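Putative secreted cellulose-binding protein (Streptomyces coelicolor, PDB 4OY6) is a copper-dependent lytic polysaccharide monooxygenase of family AA10 that oxidises cellulose. Local coordinates at residues A[55-60]-A[172-177]; A[96-101]-A[153-158]; A[102-107]-A[147-152]; A[113-118]-A[162-167]. One frame throughout, in Å; residues are numbered along the deposited sequence.

Overall arrangement
From the N terminus, the chain first passes residues 55-60, which find their partner only at 172-177. Contact 1 therefore closes the longest loop, and the other three contacts nest inside it. Strand 97-104 comes next. It pairs with strand 148-154 along contact 2 and contact 3, and contact 3 is nested inside the loop closed by contact 2. Contact 4 joins residues 113-118 to 162-167, so its segments alternate with those of contacts 2 and 3 and the loops cross. Contacts 2 and 3 tie strands of the three-stranded sheet. Contact 4 lies in the mixed sheet packed against it. Contact 1 fastens a loop to strand 175-184 of that mixed sheet.

Contact 1. Residues A[55-60]-A[172-177]; sequences GSAGDF and HMDQTY
Gly55 meets Asp174 through the backbone, its N-H donating to Asp174 O at 2.9 Å. Its phi is positive (82°), a conformation glycine adopts readily. Ser56 reaches across through water. Its N donates to a water 2.9 Å away, and the same water donates to Thr176 OG1 at 2.7 Å. Thr176 OG1 is also hydrogen-bonded to Gln169. Ser56 starts a type I' beta turn that ends at Asp59. The turn follows strand 52-54, which runs antiparallel to strand 175-184 in the mixed sheet of the beta-sandwich core. The contact therefore continues that pairing into the loop before helix 60-63. Ala57, the second residue of the turn, donates its N-H to Asp174 OD2 at 2.8 Å. OD2 accepts on its syn lone pair, the side of the other oxygen. Asp174 has CG anti to its backbone N (chi1 -176°), which extends the carboxylate toward the turn. Gly58 N donates to a second water at 2.8 Å, and this water donates to Asp174 OD1 at 2.7 Å. OD1 also bonds to Gln169, so both carboxylate oxygens have partners. The Phe60 ring and the Thr176 side chain reach toward each other tip to tip, with CE1 3.6 Å from Thr176 CG2. The ring also packs on Ile167 and Leu114 of the same sheet.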
loop_
_atom_site.group_PDB
_atom_site.type_symbol
_atom_site.label_atom_id
_atom_site.label_comp_id
_atom_site.label_asym_id
_atom_site.label_seq_id
_atom_site.Cartn_x
_atom_site.Cartn_y
_atom_site.Cartn_z
ATOM N N GLY A 55 -13.902 -11.029 -4.202
ATOM C CA GLY A 55 -14.125 -12.107 -5.158
ATOM C C GLY A 55 -12.968 -12.441 -6.060
ATOM O O GLY A 55 -13.162 -13.078 -7.090
ATOM N N SER A 56 -11.750 -12.045 -5.679
ATOM C CA SER A 56 -10.602 -12.300 -6.559
ATOM C C SER A 56 -10.240 -13.782 -6.681
ATOM O O SER A 56 -9.531 -14.151 -7.609
ATOM C CB SER A 56 -9.362 -11.548 -6.088
ATOM O OG SER A 56 -9.556 -10.143 -5.982
ATOM N N ALA A 57 -10.672 -14.602 -5.726
ATOM C CA ALA A 57 -10.392 -16.042 -5.735
ATOM C C ALA A 57 -8.897 -16.331 -5.901
ATOM O O ALA A 57 -8.487 -17.304 -6.537
ATOM C CB ALA A 57 -11.226 -16.772 -6.784
ATOM N N GLY A 58 -8.085 -15.482 -5.283
ATOM C CA GLY A 58 -6.645 -15.682 -5.239
ATOM C C GLY A 58 -5.896 -15.346 -6.517
ATOM O O GLY A 58 -4.669 -15.505 -6.579
ATOM N N ASP A 59 -6.602 -14.893 -7.542
ATOM C CA ASP A 59 -5.975 -14.678 -8.843
ATOM C C ASP A 59 -5.728 -13.191 -9.051
ATOM O O ASP A 59 -6.419 -12.523 -9.817
ATOM C CB ASP A 59 -6.806 -15.271 -9.984
ATOM C CG ASP A 59 -6.032 -15.315 -11.294
ATOM O OD1 ASP A 59 -4.867 -14.834 -11.355
ATOM O OD2 ASP A 59 -6.588 -15.831 -12.270
ATOM N N PHE A 60 -4.728 -12.672 -8.354
ATOM C CA PHE A 60 -4.572 -11.236 -8.274
ATOM C C PHE A 60 -4.093 -10.597 -9.569
ATOM O O PHE A 60 -4.535 -9.507 -9.917
ATOM C CB PHE A 60 -3.712 -10.844 -7.072
ATOM C CG PHE A 60 -4.202 -11.428 -5.777
ATOM C CD1 PHE A 60 -5.525 -11.265 -5.390
ATOM C CD2 PHE A 60 -3.375 -12.190 -4.971
ATOM C CE1 PHE A 60 -5.992 -11.841 -4.221
ATOM C CE2 PHE A 60 -3.847 -12.766 -3.798
ATOM C CZ PHE A 60 -5.154 -12.598 -3.426
ATOM N N HIS A 172 -13.060 -13.273 6.628
ATOM C CA HIS A 172 -14.541 -13.284 6.800
ATOM C C HIS A 172 -15.319 -13.611 5.515
ATOM O O HIS A 172 -16.502 -14.007 5.561
ATOM C CB HIS A 172 -15.043 -11.959 7.376
ATOM C CG HIS A 172 -14.765 -10.766 6.507
ATOM N ND1 HIS A 172 -13.497 -10.412 6.098
ATOM C CD2 HIS A 172 -15.604 -9.845 5.977
ATOM C CE1 HIS A 172 -13.566 -9.315 5.364
ATOM N NE2 HIS A 172 -14.836 -8.961 5.267
ATOM N N MET A 173 -14.641 -13.457 4.382
ATOM C CA MET A 173 -15.178 -13.671 3.047
ATOM C C MET A 173 -14.007 -13.476 2.069
ATOM O O MET A 173 -12.884 -13.150 2.485
ATOM C CB MET A 173 -16.319 -12.692 2.748
ATOM C CG MET A 173 -15.867 -11.240 2.858
ATOM S SD MET A 173 -17.129 -9.968 2.742
ATOM C CE MET A 173 -17.689 -10.624 1.267
ATOM N N ASP A 174 -14.251 -13.668 0.780
ATOM C CA ASP A 174 -13.206 -13.471 -0.223
ATOM C C ASP A 174 -13.092 -11.965 -0.490
ATOM O O ASP A 174 -13.750 -11.408 -1.371
ATOM C CB ASP A 174 -13.487 -14.252 -1.505
ATOM C CG ASP A 174 -12.371 -14.128 -2.526
ATOM O OD1 ASP A 174 -11.314 -13.564 -2.179
ATOM O OD2 ASP A 174 -12.547 -14.568 -3.685
ATOM N N GLN A 175 -12.261 -11.327 0.314
ATOM C CA GLN A 175 -12.025 -9.888 0.232
ATOM C C GLN A 175 -10.532 -9.671 0.461
ATOM O O GLN A 175 -9.934 -10.273 1.363
ATOM C CB GLN A 175 -12.838 -9.165 1.282
ATOM C CG GLN A 175 -12.691 -7.656 1.271
ATOM C CD GLN A 175 -13.638 -7.024 2.251
ATOM O OE1 GLN A 175 -13.363 -6.943 3.452
ATOM N NE2 GLN A 175 -14.793 -6.618 1.755
ATOM N N THR A 176 -9.945 -8.815 -0.364
ATOM C CA THR A 176 -8.498 -8.662 -0.415
ATOM C C THR A 176 -8.164 -7.172 -0.469
ATOM O O THR A 176 -8.777 -6.417 -1.221
ATOM C CB THR A 176 -7.924 -9.320 -1.680
ATOM O OG1 THR A 176 -8.546 -10.592 -1.908
ATOM C CG2 THR A 176 -6.404 -9.469 -1.578
ATOM N N TYR A 177 -7.171 -6.767 0.327
ATOM C CA TYR A 177 -6.679 -5.395 0.387
ATOM C C TYR A 177 -5.296 -5.336 -0.241
ATOM O O TYR A 177 -4.492 -6.229 -0.021
ATOM C CB TYR A 177 -6.646 -4.893 1.833
ATOM C CG TYR A 177 -7.980 -4.939 2.531
ATOM C CD1 TYR A 177 -8.562 -6.147 2.910
ATOM C CD2 TYR A 177 -8.671 -3.779 2.822
ATOM C CE1 TYR A 177 -9.791 -6.175 3.551
ATOM C CE2 TYR A 177 -9.922 -3.803 3.455
ATOM C CZ TYR A 177 -10.477 -5.020 3.799
ATOM O OH TYR A 177 -11.714 -5.048 4.407
HETATM O O HOH W 1 -10.671 -10.327 -3.545
HETATM O O HOH W 2 -8.842 -13.665 -3.248
#

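Contact 2. Residues A[96-101]-A[153-158]; sequences DDFTVK and VSTSGL
Val153 pairs with Phe98 by two backbone bonds. Val153 N donates to Phe98 O at 2.8 Å, and Phe98 N donates to Val153 O at 3.0 Å. Their side chains lie side by side and point the same way. Val153 CB sits over one face of the Phe98 ring, 4.2 Å from its centroid and 13° off the normal, a CH-pi contact. Phe98 has CG between its backbone N and carbonyl carbon (chi1 62°), which starts the ring on the side of this valine. Val153 CG2 also touches Val100 CG2 at 3.9 Å. Ser154 faces Asp97 across a non-hydrogen-bonded antiparallel pair. Its OG donates to Asp97 OD1 at 2.8 Å from above the carboxylate plane. Here the three-stranded sheet of the sandwich reaches its end, and strand 148-154 passes into a loop. Thr155 grips Asp96 O twice. OG1 donates in the carbonyl plane, on a lone pair, at 2.8 Å, and Thr155 N donates from above the plane at 2.9 Å. A valine in place of Thr155 would probably leave Asp96 O with one donor across this contact and the end of the strand less firmly held. Thr155 O and Asp97 OD1 share a water, which donates to both. Beyond Ser156, Gly157 N donates to a water that itself donates to Asp96 OD2. At Leu158 a third water bridges the backbone O to Asp96 OD1, 2.7 Å from the latter.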
loop_
_atom_site.group_PDB
_atom_site.type_symbol
_atom_site.label_atom_id
_atom_site.label_comp_id
_atom_site.label_asym_id
_atom_site.label_seq_id
_atom_site.Cartn_x
_atom_site.Cartn_y
_atom_site.Cartn_z
ATOM N N ASP A 96 16.650 -3.194 7.059
ATOM C CA ASP A 96 16.529 -4.370 6.191
ATOM C C ASP A 96 15.467 -5.352 6.705
ATOM O O ASP A 96 14.758 -5.984 5.894
ATOM C CB ASP A 96 17.855 -5.108 6.073
ATOM C CG ASP A 96 18.906 -4.419 5.229
ATOM O OD1 ASP A 96 18.674 -3.347 4.672
ATOM O OD2 ASP A 96 20.010 -5.030 5.164
ATOM N N ASP A 97 15.404 -5.490 8.023
ATOM C CA ASP A 97 14.342 -6.216 8.696
ATOM C C ASP A 97 13.370 -5.172 9.226
ATOM O O ASP A 97 13.771 -4.259 9.957
ATOM C CB ASP A 97 14.863 -7.046 9.880
ATOM C CG ASP A 97 15.914 -8.050 9.490
ATOM O OD1 ASP A 97 15.908 -8.537 8.357
ATOM O OD2 ASP A 97 16.725 -8.363 10.370
ATOM N N PHE A 98 12.102 -5.294 8.875
ATOM C CA PHE A 98 11.107 -4.315 9.287
ATOM C C PHE A 98 9.777 -5.027 9.450
ATOM O O PHE A 98 9.537 -6.106 8.900
ATOM C CB PHE A 98 11.008 -3.150 8.283
ATOM C CG PHE A 98 10.569 -3.554 6.910
ATOM C CD1 PHE A 98 11.481 -4.039 5.985
ATOM C CD2 PHE A 98 9.237 -3.447 6.514
ATOM C CE1 PHE A 98 11.075 -4.430 4.703
ATOM C CE2 PHE A 98 8.848 -3.811 5.240
ATOM C CZ PHE A 98 9.761 -4.319 4.344
ATOM N N THR A 99 8.923 -4.427 10.259
ATOM C CA THR A 99 7.598 -4.979 10.517
ATOM C C THR A 99 6.551 -4.249 9.710
ATOM O O THR A 99 6.469 -3.032 9.758
ATOM C CB THR A 99 7.256 -4.874 12.007
ATOM O OG1 THR A 99 8.231 -5.590 12.765
ATOM C CG2 THR A 99 5.885 -5.443 12.315
ATOM N N VAL A 100 5.760 -4.991 8.964
ATOM C CA VAL A 100 4.571 -4.450 8.327
ATOM C C VAL A 100 3.433 -4.573 9.324
ATOM O O VAL A 100 3.084 -5.694 9.754
ATOM C CB VAL A 100 4.254 -5.181 7.010
ATOM C CG1 VAL A 100 2.931 -4.698 6.447
ATOM C CG2 VAL A 100 5.392 -4.979 6.020
ATOM N N LYS A 101 2.887 -3.419 9.712
ATOM C CA LYS A 101 1.812 -3.363 10.698
ATOM C C LYS A 101 0.551 -2.884 10.029
ATOM O O LYS A 101 0.514 -1.820 9.430
ATOM C CB LYS A 101 2.152 -2.450 11.872
ATOM C CG LYS A 101 1.043 -2.421 12.918
ATOM C CD LYS A 101 1.419 -1.508 14.066
ATOM C CE LYS A 101 0.287 -1.362 15.056
ATOM N NZ LYS A 101 0.717 -0.572 16.239
ATOM N N VAL A 153 9.136 -8.863 8.399
ATOM C CA VAL A 153 9.772 -9.037 7.095
ATOM C C VAL A 153 11.282 -8.951 7.244
ATOM O O VAL A 153 11.791 -8.117 7.997
ATOM C CB VAL A 153 9.250 -7.961 6.081
ATOM C CG1 VAL A 153 9.954 -8.069 4.723
ATOM C CG2 VAL A 153 7.750 -8.115 5.878
ATOM N N SER A 154 11.995 -9.780 6.502
ATOM C CA SER A 154 13.447 -9.728 6.471
ATOM C C SER A 154 13.900 -9.683 5.034
ATOM O O SER A 154 13.577 -10.571 4.227
ATOM C CB SER A 154 14.046 -10.964 7.137
ATOM O OG SER A 154 15.463 -10.946 7.091
ATOM N N THR A 155 14.707 -8.668 4.711
ATOM C CA THR A 155 15.307 -8.527 3.393
ATOM C C THR A 155 16.802 -8.292 3.551
ATOM O O THR A 155 17.257 -7.900 4.624
ATOM C CB THR A 155 14.707 -7.349 2.580
ATOM O OG1 THR A 155 15.150 -6.104 3.132
ATOM C CG2 THR A 155 13.175 -7.424 2.551
ATOM N N SER A 156 17.536 -8.531 2.474
ATOM C CA SER A 156 18.940 -8.154 2.385
ATOM C C SER A 156 19.243 -7.749 0.956
ATOM O O SER A 156 18.656 -8.278 0.028
ATOM C CB SER A 156 19.856 -9.308 2.817
ATOM O OG SER A 156 19.618 -9.724 4.145
ATOM N N GLY A 157 20.168 -6.810 0.787
ATOM C CA GLY A 157 20.572 -6.365 -0.537
ATOM C C GLY A 157 19.665 -5.358 -1.205
ATOM O O GLY A 157 19.853 -5.047 -2.383
ATOM N N LEU A 158 18.693 -4.833 -0.470
ATOM C CA LEU A 158 17.836 -3.760 -0.999
ATOM C C LEU A 158 18.327 -2.432 -0.460
ATOM O O LEU A 158 18.566 -2.306 0.730
ATOM C CB LEU A 158 16.385 -3.988 -0.606
ATOM C CG LEU A 158 15.828 -5.357 -0.989
ATOM C CD1 LEU A 158 14.369 -5.472 -0.579
ATOM C CD2 LEU A 158 15.976 -5.646 -2.479
HETATM O O HOH W 3 21.462 -5.346 2.840
HETATM O O HOH W 4 20.179 -2.102 2.847
HETATM O O HOH W 5 18.172 -8.672 7.012
#

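Contact 3. Residues A[102-107]-A[147-152]; sequences LHDQAS and QNYEIP. With NA (sodium ion), chain L; ZN (zinc ion), chain H.
Leu102 and Tyr149 form an antiparallel hydrogen-bonded pair, donating N-H to O in both directions, where the axes of strands 102-104 and 148-152 come within 4.8 Å, their directions 158° apart. Asp104 N adds a backbone bond to Gln147 O. His103 and Asn148 make the non-hydrogen-bonded pair between, side chains on one face. His103 ND1 binds the modelled sodium ion at 2.0 Å, and Asn148 OD1 binds it at 1.9 Å. OD1 comes in at the edge of the imidazole, near its plane, while ring and amide planes stand 48° apart. A water is a third ligand. His103 NE2 holds a zinc ion at 1.9 Å, which Gln105 OE1 also binds. On the other face, Leu102 CD1 touches Ile151 CD1 at 3.7 Å. Tyr149 OH donates to Asp104 OD2 at 2.6 Å, on the anti lone pair, and is also bonded to Gly109 N. Asp104 CG is anti to its backbone N (chi1 180°), which sets it on the side of this phenol. OD2 also bonds to the backbone N of His108. OD1 accepts from Ala106 N at 2.9 Å, an Asx turn, and bonds to the terminal amino N of His1. His1 and His108 bind copper as the histidine brace, so Asp104 is a second-shell residue that Tyr149 probably helps to orient. Short for sodium, the metal distances are consistent with a site where zinc has also been seen.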
loop_
_atom_site.group_PDB
_atom_site.type_symbol
_atom_site.label_atom_id
_atom_site.label_comp_id
_atom_site.label_asym_id
_atom_site.label_seq_id
_atom_site.Cartn_x
_atom_site.Cartn_y
_atom_site.Cartn_z
ATOM N N LEU A 102 -0.477 -3.702 10.145
ATOM C CA LEU A 102 -1.790 -3.357 9.691
ATOM C C LEU A 102 -2.744 -3.124 10.847
ATOM O O LEU A 102 -2.719 -3.841 11.851
ATOM C CB LEU A 102 -2.404 -4.444 8.841
ATOM C CG LEU A 102 -1.717 -4.701 7.527
ATOM C CD1 LEU A 102 -0.732 -5.845 7.675
ATOM C CD2 LEU A 102 -2.767 -4.952 6.445
ATOM N N HIS A 103 -3.603 -2.124 10.690
ATOM C CA HIS A 103 -4.673 -1.882 11.633
ATOM C C HIS A 103 -5.955 -2.260 10.935
ATOM O O HIS A 103 -6.193 -1.825 9.813
ATOM C CB HIS A 103 -4.716 -0.407 12.047
ATOM C CG HIS A 103 -5.747 -0.129 13.081
ATOM N ND1 HIS A 103 -5.572 -0.493 14.395
ATOM C CD2 HIS A 103 -6.963 0.442 13.008
ATOM C CE1 HIS A 103 -6.646 -0.168 15.087
ATOM N NE2 HIS A 103 -7.495 0.412 14.272
ATOM N N ASP A 104 -6.774 -3.037 11.636
ATOM C CA ASP A 104 -8.057 -3.551 11.146
ATOM C C ASP A 104 -9.168 -3.155 12.097
ATOM O O ASP A 104 -9.192 -3.608 13.232
ATOM C CB ASP A 104 -7.984 -5.083 11.004
ATOM C CG ASP A 104 -9.267 -5.721 10.507
ATOM O OD1 ASP A 104 -10.221 -4.991 10.144
ATOM O OD2 ASP A 104 -9.277 -6.975 10.476
ATOM N N GLN A 105 -10.080 -2.324 11.615
ATOM C CA GLN A 105 -11.198 -1.841 12.417
ATOM C C GLN A 105 -12.186 -2.949 12.813
ATOM O O GLN A 105 -12.949 -2.786 13.745
ATOM C CB GLN A 105 -11.955 -0.720 11.665
ATOM C CG GLN A 105 -11.113 0.486 11.220
ATOM C CD GLN A 105 -10.464 1.295 12.338
ATOM O OE1 GLN A 105 -9.990 0.765 13.338
ATOM N NE2 GLN A 105 -10.417 2.604 12.145
ATOM N N ALA A 106 -12.176 -4.049 12.079
ATOM C CA ALA A 106 -13.195 -5.094 12.189
ATOM C C ALA A 106 -12.676 -6.440 12.735
ATOM O O ALA A 106 -13.468 -7.352 12.945
ATOM C CB ALA A 106 -13.836 -5.313 10.831
ATOM N N SER A 107 -11.380 -6.586 12.966
ATOM C CA SER A 107 -10.827 -7.868 13.423
ATOM C C SER A 107 -11.277 -9.046 12.564
ATOM O O SER A 107 -11.766 -10.075 13.057
ATOM C CB SER A 107 -11.142 -8.131 14.902
ATOM O OG SER A 107 -10.663 -7.067 15.710
ATOM N N GLN A 147 -7.288 -6.429 16.112
ATOM C CA GLN A 147 -7.282 -5.068 15.600
ATOM C C GLN A 147 -5.962 -4.672 14.945
ATOM O O GLN A 147 -5.912 -3.665 14.242
ATOM C CB GLN A 147 -7.639 -4.069 16.686
ATOM C CG GLN A 147 -9.120 -4.060 17.010
ATOM C CD GLN A 147 -9.560 -2.667 17.370
ATOM O OE1 GLN A 147 -9.153 -2.139 18.399
ATOM N NE2 GLN A 147 -10.352 -2.037 16.503
ATOM N N ASN A 148 -4.901 -5.446 15.188
ATOM C CA ASN A 148 -3.624 -5.194 14.552
ATOM C C ASN A 148 -2.995 -6.517 14.134
ATOM O O ASN A 148 -3.107 -7.501 14.854
ATOM C CB ASN A 148 -2.703 -4.424 15.507
ATOM C CG ASN A 148 -3.286 -3.088 15.897
ATOM O OD1 ASN A 148 -3.204 -2.112 15.137
ATOM N ND2 ASN A 148 -3.921 -3.033 17.068
ATOM N N TYR A 149 -2.320 -6.506 12.992
ATOM C CA TYR A 149 -1.522 -7.645 12.521
ATOM C C TYR A 149 -0.109 -7.148 12.258
ATOM O O TYR A 149 0.069 -6.076 11.663
ATOM C CB TYR A 149 -2.101 -8.261 11.227
ATOM C CG TYR A 149 -3.599 -8.457 11.267
ATOM C CD1 TYR A 149 -4.180 -9.401 12.101
ATOM C CD2 TYR A 149 -4.434 -7.681 10.498
ATOM C CE1 TYR A 149 -5.559 -9.536 12.164
ATOM C CE2 TYR A 149 -5.802 -7.828 10.537
ATOM C CZ TYR A 149 -6.370 -8.745 11.385
ATOM O OH TYR A 149 -7.744 -8.873 11.462
ATOM N N GLU A 150 0.885 -7.931 12.647
ATOM C CA GLU A 150 2.273 -7.622 12.369
ATOM C C GLU A 150 2.930 -8.745 11.572
ATOM O O GLU A 150 2.799 -9.938 11.931
ATOM C CB GLU A 150 3.054 -7.401 13.670
ATOM C CG GLU A 150 2.621 -6.161 14.415
ATOM C CD GLU A 150 3.530 -5.761 15.554
ATOM O OE1 GLU A 150 4.525 -6.447 15.837
ATOM O OE2 GLU A 150 3.242 -4.721 16.169
ATOM N N ILE A 151 3.589 -8.368 10.486
ATOM C CA ILE A 151 4.329 -9.297 9.647
ATOM C C ILE A 151 5.810 -8.926 9.736
ATOM O O ILE A 151 6.202 -7.864 9.262
ATOM C CB ILE A 151 3.921 -9.255 8.168
ATOM C CG1 ILE A 151 2.414 -9.435 7.994
ATOM C CG2 ILE A 151 4.685 -10.323 7.397
ATOM C CD1 ILE A 151 1.791 -8.469 7.048
ATOM N N PRO A 152 6.626 -9.784 10.361
ATOM C CA PRO A 152 8.065 -9.492 10.465
ATOM C C PRO A 152 8.742 -9.864 9.171
ATOM O O PRO A 152 8.870 -11.039 8.848
ATOM C CB PRO A 152 8.524 -10.368 11.616
ATOM C CG PRO A 152 7.560 -11.516 11.613
ATOM C CD PRO A 152 6.263 -11.043 11.031
HETATM NA NA NA L . -3.845 -0.300 15.423
HETATM ZN ZN ZN H . -9.120 1.264 14.910
HETATM O O HOH W 6 -2.371 0.915 14.661
#

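Contact 4. Residues A[113-118]-A[162-167]; sequences FLVYVT and HVVYTI
His162 ND1 donates to Thr118 O at 2.6 Å. The acceptor lies close to the imidazole plane, and the ring approaches from above the carbonyl plane. The bond ends an antiparallel ladder between strands 110-118 and 161-170 in the mixed sheet of the beta-sandwich. The axes of 113-118 and 162-167 come within 4.5 Å. His162 has CG anti to its carbonyl carbon (chi1 -68°), which starts the ring toward the end of the neighbouring strand. NE2 has weak bonds to Thr159 O and Gln120 OE1, and the ring meets Phe185 edge-to-face. An alanine in place of His162 would probably leave Thr118 O without its imidazole N-H and Phe185 without this ring partner. Thr118 OG1 accepts from Val163 N at 3.0 Å. The side-chain oxygen thus takes a backbone N-H at the strand end, while Thr118 N donates to Val163 O. Further along, Tyr116 with Tyr165 and Leu114 with Ile167 are hydrogen-bonded pairs, each with two backbone bonds. One face carries Val115, Val117, Val164 and Thr166. Val115 CG1 meets Val164 CG1 at 3.7 Å. This face packs on Phe98 and Val100 of the three-stranded sheet. The other face carries Leu114, Tyr116, Tyr165 and Ile167, and Tyr165 OH is hydrogen-bonded to Leu69 O. There Tyr116 CE1 touches Ile167 CD1 at 3.8 Å.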
loop_
_atom_site.group_PDB
_atom_site.type_symbol
_atom_site.label_atom_id
_atom_site.label_comp_id
_atom_site.label_asym_id
_atom_site.label_seq_id
_atom_site.Cartn_x
_atom_site.Cartn_y
_atom_site.Cartn_z
ATOM N N PHE A 113 -1.106 -13.184 4.411
ATOM C CA PHE A 113 -0.545 -11.993 3.787
ATOM C C PHE A 113 0.523 -12.413 2.802
ATOM O O PHE A 113 1.283 -13.345 3.043
ATOM C CB PHE A 113 0.111 -11.066 4.822
ATOM C CG PHE A 113 -0.837 -10.546 5.872
ATOM C CD1 PHE A 113 -1.596 -9.427 5.632
ATOM C CD2 PHE A 113 -0.952 -11.162 7.108
ATOM C CE1 PHE A 113 -2.455 -8.930 6.592
ATOM C CE2 PHE A 113 -1.814 -10.666 8.081
ATOM C CZ PHE A 113 -2.570 -9.553 7.816
ATOM N N LEU A 114 0.578 -11.700 1.686
ATOM C CA LEU A 114 1.709 -11.753 0.747
ATOM C C LEU A 114 2.387 -10.399 0.814
ATOM O O LEU A 114 1.726 -9.364 0.767
ATOM C CB LEU A 114 1.250 -12.022 -0.682
ATOM C CG LEU A 114 0.327 -13.205 -0.881
ATOM C CD1 LEU A 114 -0.131 -13.258 -2.336
ATOM C CD2 LEU A 114 0.934 -14.515 -0.422
ATOM N N VAL A 115 3.714 -10.395 0.891
ATOM C CA VAL A 115 4.441 -9.138 0.892
ATOM C C VAL A 115 5.499 -9.213 -0.205
ATOM O O VAL A 115 6.263 -10.167 -0.284
ATOM C CB VAL A 115 5.126 -8.851 2.248
ATOM C CG1 VAL A 115 5.753 -7.470 2.227
ATOM C CG2 VAL A 115 4.149 -8.987 3.405
ATOM N N TYR A 116 5.499 -8.182 -1.040
ATOM C CA TYR A 116 6.455 -8.007 -2.109
ATOM C C TYR A 116 7.215 -6.706 -1.912
ATOM O O TYR A 116 6.753 -5.798 -1.243
ATOM C CB TYR A 116 5.769 -7.934 -3.480
ATOM C CG TYR A 116 4.903 -9.111 -3.834
ATOM C CD1 TYR A 116 3.579 -9.180 -3.388
ATOM C CD2 TYR A 116 5.393 -10.175 -4.578
ATOM C CE1 TYR A 116 2.779 -10.249 -3.703
ATOM C CE2 TYR A 116 4.591 -11.264 -4.897
ATOM C CZ TYR A 116 3.283 -11.284 -4.462
ATOM O OH TYR A 116 2.498 -12.350 -4.767
ATOM N N VAL A 117 8.370 -6.611 -2.549
ATOM C CA VAL A 117 9.088 -5.338 -2.648
ATOM C C VAL A 117 9.545 -5.168 -4.090
ATOM O O VAL A 117 9.863 -6.141 -4.780
ATOM C CB VAL A 117 10.292 -5.235 -1.661
ATOM C CG1 VAL A 117 10.980 -3.885 -1.785
ATOM C CG2 VAL A 117 9.863 -5.436 -0.206
ATOM N N THR A 118 9.598 -3.938 -4.560
ATOM C CA THR A 118 10.144 -3.672 -5.892
ATOM C C THR A 118 11.611 -4.100 -5.950
ATOM O O THR A 118 12.380 -3.943 -4.990
ATOM C CB THR A 118 9.979 -2.200 -6.290
ATOM O OG1 THR A 118 10.527 -1.367 -5.269
ATOM C CG2 THR A 118 8.516 -1.871 -6.501
ATOM N N HIS A 162 12.144 2.080 -2.588
ATOM C CA HIS A 162 11.349 0.934 -3.037
ATOM C C HIS A 162 9.875 1.141 -2.730
ATOM O O HIS A 162 9.504 2.077 -2.025
ATOM C CB HIS A 162 11.816 -0.383 -2.365
ATOM C CG HIS A 162 13.179 -0.830 -2.796
ATOM N ND1 HIS A 162 13.374 -1.902 -3.636
ATOM C CD2 HIS A 162 14.401 -0.320 -2.542
ATOM C CE1 HIS A 162 14.668 -2.019 -3.886
ATOM N NE2 HIS A 162 15.311 -1.068 -3.232
ATOM N N VAL A 163 9.051 0.253 -3.260
ATOM C CA VAL A 163 7.661 0.121 -2.821
ATOM C C VAL A 163 7.494 -1.275 -2.253
ATOM O O VAL A 163 7.919 -2.265 -2.878
ATOM C CB VAL A 163 6.645 0.345 -3.969
ATOM C CG1 VAL A 163 5.224 0.419 -3.426
ATOM C CG2 VAL A 163 6.965 1.589 -4.763
ATOM N N VAL A 164 6.881 -1.341 -1.074
ATOM C CA VAL A 164 6.420 -2.581 -0.471
ATOM C C VAL A 164 4.958 -2.747 -0.896
ATOM O O VAL A 164 4.180 -1.801 -0.839
ATOM C CB VAL A 164 6.540 -2.560 1.054
ATOM C CG1 VAL A 164 5.966 -3.818 1.669
ATOM C CG2 VAL A 164 7.970 -2.341 1.493
ATOM N N TYR A 165 4.608 -3.947 -1.359
ATOM C CA TYR A 165 3.238 -4.252 -1.744
ATOM C C TYR A 165 2.746 -5.376 -0.845
ATOM O O TYR A 165 3.246 -6.490 -0.912
ATOM C CB TYR A 165 3.161 -4.658 -3.201
ATOM C CG TYR A 165 1.785 -4.662 -3.832
ATOM C CD1 TYR A 165 0.949 -3.558 -3.743
ATOM C CD2 TYR A 165 1.336 -5.724 -4.628
ATOM C CE1 TYR A 165 -0.265 -3.503 -4.417
ATOM C CE2 TYR A 165 0.136 -5.680 -5.299
ATOM C CZ TYR A 165 -0.660 -4.553 -5.195
ATOM O OH TYR A 165 -1.827 -4.522 -5.922
ATOM N N THR A 166 1.779 -5.043 0.003
ATOM C CA THR A 166 1.212 -5.973 0.942
ATOM C C THR A 166 -0.199 -6.329 0.506
ATOM O O THR A 166 -1.024 -5.454 0.264
ATOM C CB THR A 166 1.158 -5.358 2.362
ATOM O OG1 THR A 166 2.472 -5.031 2.804
ATOM C CG2 THR A 166 0.516 -6.299 3.346
ATOM N N ILE A 167 -0.435 -7.629 0.380
ATOM C CA ILE A 167 -1.745 -8.162 0.018
ATOM C C ILE A 167 -2.304 -8.901 1.226
ATOM O O ILE A 167 -1.708 -9.862 1.698
ATOM C CB ILE A 167 -1.663 -9.081 -1.218
ATOM C CG1 ILE A 167 -1.010 -8.335 -2.391
ATOM C CG2 ILE A 167 -3.047 -9.583 -1.583
ATOM C CD1 ILE A 167 -0.880 -9.114 -3.667
#